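Local coordinates for glycosyl hydrolases family 2, sugar binding domain protein (Bacteroides uniformis str. 3978 T3 ii, PDB 6D1P) that probably hydrolyses beta-glucuronide O-glycosidic bonds, as a family 2 glycoside hydrolase from a human gut bacterium, at residues Tyr85-Ile98 against Phe158-Arg172. Numbering follows the deposited sequence.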
loop_
_atom_site.group_PDB
_atom_site.type_symbol
_atom_site.label_atom_id
_atom_site.label_comp_id
_atom_site.label_asym_id
_atom_site.label_seq_id
_atom_site.Cartn_x
_atom_site.Cartn_y
_atom_site.Cartn_z
ATOM N N TYR A 85 -8.482 0.035 -3.013
ATOM C CA TYR A 85 -7.779 -1.116 -3.555
ATOM C C TYR A 85 -6.540 -0.644 -4.302
ATOM O O TYR A 85 -6.527 0.441 -4.889
ATOM C CB TYR A 85 -8.705 -1.961 -4.451
ATOM C CG TYR A 85 -8.897 -1.526 -5.900
ATOM C CD1 TYR A 85 -8.320 -2.248 -6.934
ATOM C CD2 TYR A 85 -9.696 -0.439 -6.231
ATOM C CE1 TYR A 85 -8.509 -1.901 -8.251
ATOM C CE2 TYR A 85 -9.894 -0.067 -7.556
ATOM C CZ TYR A 85 -9.301 -0.817 -8.566
ATOM O OH TYR A 85 -9.475 -0.489 -9.890
ATOM N N TYR A 86 -5.481 -1.446 -4.232
ATOM C CA TYR A 86 -4.167 -1.015 -4.688
ATOM C C TYR A 86 -4.141 -0.864 -6.211
ATOM O O TYR A 86 -4.566 -1.766 -6.942
ATOM C CB TYR A 86 -3.105 -2.012 -4.219
ATOM C CG TYR A 86 -1.741 -1.704 -4.765
ATOM C CD1 TYR A 86 -0.931 -0.728 -4.170
ATOM C CD2 TYR A 86 -1.264 -2.353 -5.890
ATOM C CE1 TYR A 86 0.324 -0.431 -4.670
ATOM C CE2 TYR A 86 -0.019 -2.059 -6.409
ATOM C CZ TYR A 86 0.780 -1.101 -5.783
ATOM O OH TYR A 86 2.013 -0.807 -6.303
ATOM N N GLN A 87 -3.653 0.283 -6.694
ATOM C CA GLN A 87 -3.569 0.556 -8.134
ATOM C C GLN A 87 -2.169 1.078 -8.428
ATOM O O GLN A 87 -1.879 2.264 -8.226
ATOM C CB GLN A 87 -4.643 1.547 -8.594
ATOM C CG GLN A 87 -6.034 1.016 -8.491
ATOM C CD GLN A 87 -7.080 2.015 -8.958
ATOM O OE1 GLN A 87 -7.333 3.038 -8.305
ATOM N NE2 GLN A 87 -7.673 1.734 -10.088
ATOM N N GLY A 88 -1.310 0.192 -8.919
ATOM C CA GLY A 88 0.086 0.507 -9.065
ATOM C C GLY A 88 0.910 -0.667 -9.551
ATOM O O GLY A 88 0.388 -1.682 -10.012
ATOM N N PRO A 89 2.228 -0.534 -9.472
ATOM C CA PRO A 89 3.117 -1.576 -9.993
ATOM C C PRO A 89 3.462 -2.643 -8.954
ATOM O O PRO A 89 3.338 -2.453 -7.742
ATOM C CB PRO A 89 4.361 -0.769 -10.394
ATOM C CG PRO A 89 4.413 0.322 -9.313
ATOM C CD PRO A 89 2.956 0.697 -9.094
ATOM N N GLY A 90 3.896 -3.791 -9.469
ATOM C CA GLY A 90 4.382 -4.889 -8.655
ATOM C C GLY A 90 5.186 -5.806 -9.542
ATOM O O GLY A 90 5.082 -5.745 -10.770
ATOM N N TRP A 91 5.997 -6.661 -8.915
ATOM C CA TRP A 91 6.968 -7.470 -9.645
ATOM C C TRP A 91 6.872 -8.942 -9.274
ATOM O O TRP A 91 6.688 -9.285 -8.106
ATOM C CB TRP A 91 8.402 -7.002 -9.359
ATOM C CG TRP A 91 8.894 -5.784 -10.116
ATOM C CD1 TRP A 91 8.816 -4.474 -9.717
ATOM C CD2 TRP A 91 9.587 -5.777 -11.368
ATOM N NE1 TRP A 91 9.411 -3.656 -10.649
ATOM C CE2 TRP A 91 9.886 -4.432 -11.675
ATOM C CE3 TRP A 91 9.980 -6.778 -12.265
ATOM C CZ2 TRP A 91 10.549 -4.067 -12.840
ATOM C CZ3 TRP A 91 10.642 -6.409 -13.422
ATOM C CH2 TRP A 91 10.923 -5.068 -13.695
ATOM N N TYR A 92 7.066 -9.811 -10.259
ATOM C CA TYR A 92 7.220 -11.243 -10.030
ATOM C C TYR A 92 8.586 -11.707 -10.527
ATOM O O TYR A 92 9.128 -11.144 -11.481
ATOM C CB TYR A 92 6.147 -12.051 -10.752
ATOM C CG TYR A 92 4.728 -11.737 -10.380
ATOM C CD1 TYR A 92 4.039 -10.687 -10.982
ATOM C CD2 TYR A 92 4.045 -12.537 -9.482
ATOM C CE1 TYR A 92 2.709 -10.430 -10.669
ATOM C CE2 TYR A 92 2.733 -12.291 -9.164
ATOM C CZ TYR A 92 2.066 -11.231 -9.755
ATOM O OH TYR A 92 0.750 -10.996 -9.417
ATOM N N ARG A 93 9.135 -12.751 -9.897
ATOM C CA ARG A 93 10.396 -13.315 -10.364
ATOM C C ARG A 93 10.487 -14.785 -9.992
ATOM O O ARG A 93 9.936 -15.221 -8.974
ATOM C CB ARG A 93 11.605 -12.570 -9.799
ATOM C CG ARG A 93 11.740 -12.645 -8.294
ATOM C CD ARG A 93 12.934 -11.803 -7.810
ATOM N NE ARG A 93 13.162 -11.968 -6.379
ATOM C CZ ARG A 93 13.927 -11.176 -5.633
ATOM N NH1 ARG A 93 14.564 -10.136 -6.167
ATOM N NH2 ARG A 93 14.041 -11.424 -4.343
ATOM N N THR A 94 11.189 -15.545 -10.834
ATOM C CA THR A 94 11.397 -16.969 -10.593
ATOM C C THR A 94 12.561 -17.477 -11.439
ATOM O O THR A 94 13.161 -16.743 -12.228
ATOM C CB THR A 94 10.147 -17.796 -10.895
ATOM O OG1 THR A 94 10.378 -19.123 -10.442
ATOM C CG2 THR A 94 9.895 -17.862 -12.406
ATOM N N MET A 95 12.838 -18.773 -11.287
ATOM C CA MET A 95 13.910 -19.484 -11.973
ATOM C C MET A 95 13.296 -20.601 -12.805
ATOM O O MET A 95 12.515 -21.401 -12.275
ATOM C CB MET A 95 14.891 -20.078 -10.950
ATOM C CG MET A 95 16.312 -19.637 -11.121
ATOM S SD MET A 95 16.514 -17.899 -10.764
ATOM C CE MET A 95 16.864 -17.991 -8.995
ATOM N N LEU A 96 13.659 -20.690 -14.084
ATOM C CA LEU A 96 13.052 -21.693 -14.965
ATOM C C LEU A 96 14.086 -22.642 -15.559
ATOM O O LEU A 96 15.132 -22.205 -16.052
ATOM C CB LEU A 96 12.273 -21.042 -16.109
ATOM C CG LEU A 96 10.986 -20.296 -15.761
ATOM C CD1 LEU A 96 10.243 -20.006 -17.044
ATOM C CD2 LEU A 96 10.129 -21.081 -14.779
ATOM N N ASN A 97 13.773 -23.937 -15.518
ATOM C CA ASN A 97 14.461 -24.943 -16.321
ATOM C C ASN A 97 13.858 -24.927 -17.714
ATOM O O ASN A 97 12.689 -25.279 -17.889
ATOM C CB ASN A 97 14.320 -26.328 -15.702
ATOM C CG ASN A 97 15.228 -26.524 -14.530
ATOM O OD1 ASN A 97 16.429 -26.260 -14.622
ATOM N ND2 ASN A 97 14.669 -26.973 -13.404
ATOM N N ILE A 98 14.645 -24.527 -18.702
ATOM C CA ILE A 98 14.165 -24.370 -20.068
ATOM C C ILE A 98 14.819 -25.446 -20.927
ATOM O O ILE A 98 16.010 -25.357 -21.250
ATOM C CB ILE A 98 14.441 -22.954 -20.588
ATOM C CG1 ILE A 98 13.450 -21.994 -19.926
ATOM C CG2 ILE A 98 14.332 -22.890 -22.104
ATOM C CD1 ILE A 98 13.579 -20.581 -20.357
ATOM N N PHE A 158 23.342 -19.365 -11.368
ATOM C CA PHE A 158 22.010 -19.942 -11.404
ATOM C C PHE A 158 22.018 -21.417 -11.746
ATOM O O PHE A 158 20.954 -22.048 -11.739
ATOM C CB PHE A 158 21.135 -19.168 -12.390
ATOM C CG PHE A 158 21.094 -17.685 -12.117
ATOM C CD1 PHE A 158 21.877 -16.809 -12.850
ATOM C CD2 PHE A 158 20.285 -17.173 -11.112
ATOM C CE1 PHE A 158 21.846 -15.446 -12.600
ATOM C CE2 PHE A 158 20.247 -15.812 -10.857
ATOM C CZ PHE A 158 21.026 -14.947 -11.607
ATOM N N GLY A 159 23.186 -21.986 -12.021
ATOM C CA GLY A 159 23.291 -23.405 -12.266
ATOM C C GLY A 159 22.484 -23.825 -13.470
ATOM O O GLY A 159 21.727 -24.800 -13.416
ATOM N N GLY A 160 22.617 -23.064 -14.554
ATOM C CA GLY A 160 21.971 -23.388 -15.798
ATOM C C GLY A 160 20.510 -23.004 -15.911
ATOM O O GLY A 160 19.963 -23.079 -17.015
ATOM N N LYS A 161 19.850 -22.605 -14.821
ATOM C CA LYS A 161 18.464 -22.159 -14.910
ATOM C C LYS A 161 18.404 -20.703 -15.377
ATOM O O LYS A 161 19.418 -20.003 -15.433
ATOM C CB LYS A 161 17.757 -22.341 -13.569
ATOM C CG LYS A 161 17.649 -23.800 -13.157
ATOM C CD LYS A 161 17.320 -23.970 -11.679
ATOM C CE LYS A 161 15.827 -24.140 -11.436
ATOM N NZ LYS A 161 15.567 -24.795 -10.116
ATOM N N ILE A 162 17.210 -20.249 -15.729
ATOM C CA ILE A 162 17.014 -18.953 -16.373
ATOM C C ILE A 162 16.226 -18.050 -15.434
ATOM O O ILE A 162 15.149 -18.439 -14.981
ATOM C CB ILE A 162 16.294 -19.072 -17.727
ATOM C CG1 ILE A 162 16.975 -20.132 -18.597
ATOM C CG2 ILE A 162 16.307 -17.740 -18.455
ATOM C CD1 ILE A 162 18.438 -19.864 -18.845
ATOM N N PRO A 163 16.703 -16.839 -15.140
ATOM C CA PRO A 163 15.925 -15.925 -14.295
ATOM C C PRO A 163 14.902 -15.111 -15.079
ATOM O O PRO A 163 15.217 -14.460 -16.085
ATOM C CB PRO A 163 17.003 -15.025 -13.664
ATOM C CG PRO A 163 18.294 -15.291 -14.444
ATOM C CD PRO A 163 17.957 -16.218 -15.589
ATOM N N ILE A 164 13.661 -15.156 -14.604
ATOM C CA ILE A 164 12.521 -14.495 -15.226
ATOM C C ILE A 164 11.982 -13.456 -14.249
ATOM O O ILE A 164 11.840 -13.734 -13.054
ATOM C CB ILE A 164 11.432 -15.519 -15.595
ATOM C CG1 ILE A 164 11.971 -16.490 -16.637
ATOM C CG2 ILE A 164 10.158 -14.838 -16.126
ATOM C CD1 ILE A 164 12.452 -15.801 -17.891
ATOM N N ALA A 165 11.683 -12.266 -14.746
ATOM C CA ALA A 165 10.965 -11.289 -13.948
ATOM C C ALA A 165 9.876 -10.667 -14.798
ATOM O O ALA A 165 10.050 -10.464 -16.006
ATOM C CB ALA A 165 11.887 -10.197 -13.383
ATOM N N ILE A 166 8.745 -10.377 -14.160
ATOM C CA ILE A 166 7.589 -9.807 -14.835
ATOM C C ILE A 166 7.055 -8.669 -13.989
ATOM O O ILE A 166 6.732 -8.870 -12.811
ATOM C CB ILE A 166 6.493 -10.849 -15.071
ATOM C CG1 ILE A 166 7.072 -12.022 -15.848
ATOM C CG2 ILE A 166 5.352 -10.205 -15.841
ATOM C CD1 ILE A 166 6.178 -13.205 -15.888
ATOM N N ARG A 167 6.951 -7.486 -14.591
ATOM C CA ARG A 167 6.395 -6.309 -13.937
ATOM C C ARG A 167 4.955 -6.141 -14.406
ATOM O O ARG A 167 4.706 -6.049 -15.612
ATOM C CB ARG A 167 7.226 -5.068 -14.266
ATOM C CG ARG A 167 6.772 -3.762 -13.604
ATOM C CD ARG A 167 7.608 -2.571 -14.126
ATOM N NE ARG A 167 7.366 -1.304 -13.428
ATOM C CZ ARG A 167 6.375 -0.463 -13.715
ATOM N NH1 ARG A 167 5.498 -0.756 -14.676
ATOM N NH2 ARG A 167 6.244 0.665 -13.041
ATOM N N CYS A 168 4.009 -6.131 -13.466
ATOM C CA CYS A 168 2.609 -5.842 -13.761
ATOM C C CYS A 168 2.205 -4.534 -13.108
ATOM O O CYS A 168 2.673 -4.199 -12.020
ATOM C CB CYS A 168 1.669 -6.947 -13.268
ATOM S SG CYS A 168 1.780 -8.443 -14.233
ATOM N N ASP A 169 1.338 -3.790 -13.777
ATOM C CA ASP A 169 0.919 -2.501 -13.259
ATOM C C ASP A 169 -0.564 -2.298 -13.541
ATOM O O ASP A 169 -1.022 -2.515 -14.672
ATOM C CB ASP A 169 1.758 -1.370 -13.878
ATOM C CG ASP A 169 1.254 -0.003 -13.491
ATOM O OD1 ASP A 169 1.769 0.561 -12.512
ATOM O OD2 ASP A 169 0.318 0.507 -14.156
ATOM N N ASN A 170 -1.310 -1.900 -12.506
ATOM C CA ASN A 170 -2.700 -1.480 -12.636
ATOM C C ASN A 170 -2.882 -0.078 -12.051
ATOM O O ASN A 170 -3.866 0.214 -11.367
ATOM C CB ASN A 170 -3.663 -2.494 -11.992
ATOM C CG ASN A 170 -3.596 -2.481 -10.452
ATOM O OD1 ASN A 170 -2.578 -2.085 -9.852
ATOM N ND2 ASN A 170 -4.683 -2.898 -9.816
ATOM N N SER A 171 -1.923 0.809 -12.315
ATOM C CA SER A 171 -2.122 2.221 -12.013
ATOM C C SER A 171 -3.310 2.768 -12.801
ATOM O O SER A 171 -3.625 2.308 -13.901
ATOM C CB SER A 171 -0.867 3.039 -12.343
ATOM O OG SER A 171 0.261 2.551 -11.643
ATOM N N ARG A 172 -3.967 3.768 -12.221
ATOM C CA ARG A 172 -5.032 4.470 -12.922
ATOM C C ARG A 172 -4.496 5.156 -14.168
ATOM O O ARG A 172 -3.489 5.860 -14.110
ATOM C CB ARG A 172 -5.662 5.498 -11.995
ATOM C CG ARG A 172 -6.281 4.892 -10.797
ATOM C CD ARG A 172 -6.825 5.935 -9.881
ATOM N NE ARG A 172 -8.069 6.525 -10.370
ATOM C CZ ARG A 172 -9.281 6.019 -10.139
ATOM N NH1 ARG A 172 -9.421 4.894 -9.446
ATOM N NH2 ARG A 172 -10.354 6.645 -10.597
HETATM O O HOH W 1 -2.869 4.401 -9.574
HETATM O O HOH W 2 -6.535 -0.605 -11.646
HETATM O O HOH W 3 17.742 -24.004 -17.750
#
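Asn170 reaches across to the backbone of Tyr86 and Gly88 and is satisfied at both ends of its amide. Asn170 OD1 accepts from Gly88 N at 2.8 Å, with the donor above the carbonyl plane. Asn170 ND2 gives to Tyr86 O at 3.1 Å and also to Leu186 O. Gln87 OE1 takes Arg172 NH1 on a lone pair at 3.0 Å, in the guanidinium plane; a second donor comes from Gln40 of the second subunit, and Arg172 NE pairs with Glu47 of that subunit. Water 1 joins Gln87 O to Arg172 N, and water 2 links Gln87 NE2 to Asn170 O; Gln87 NE2 also donates to Asp180 OD1.

Between Gly90 and Leu96 the strands pair through two-way backbone bonds at Gly90-Cys168, Tyr92-Ile166, Thr94-Ile164 and Leu96-Ile162. The backbone position of Arg167 sets its CB 3.5 Å from the centroid of the Trp91 six-membered ring, 1° off the normal, a CH-pi contact. With CG anti to N (chi1 -178°), the extended chain runs on across the indole, Arg167 CD lying 3.5 Å from Trp91 CZ2. Asp41 OD1 receives both Trp91 NE1 and Arg167 NE, fixing ring and guanidinium together. A leucine in place of Trp91 would probably leave the Arg167 chain without its flat support and cost Asp41 one donor. With strand axes at 164°, this is a central antiparallel pair in the six-stranded sheet of the family 2 sugar-binding domain, a beta-sandwich (jelly-roll) fold.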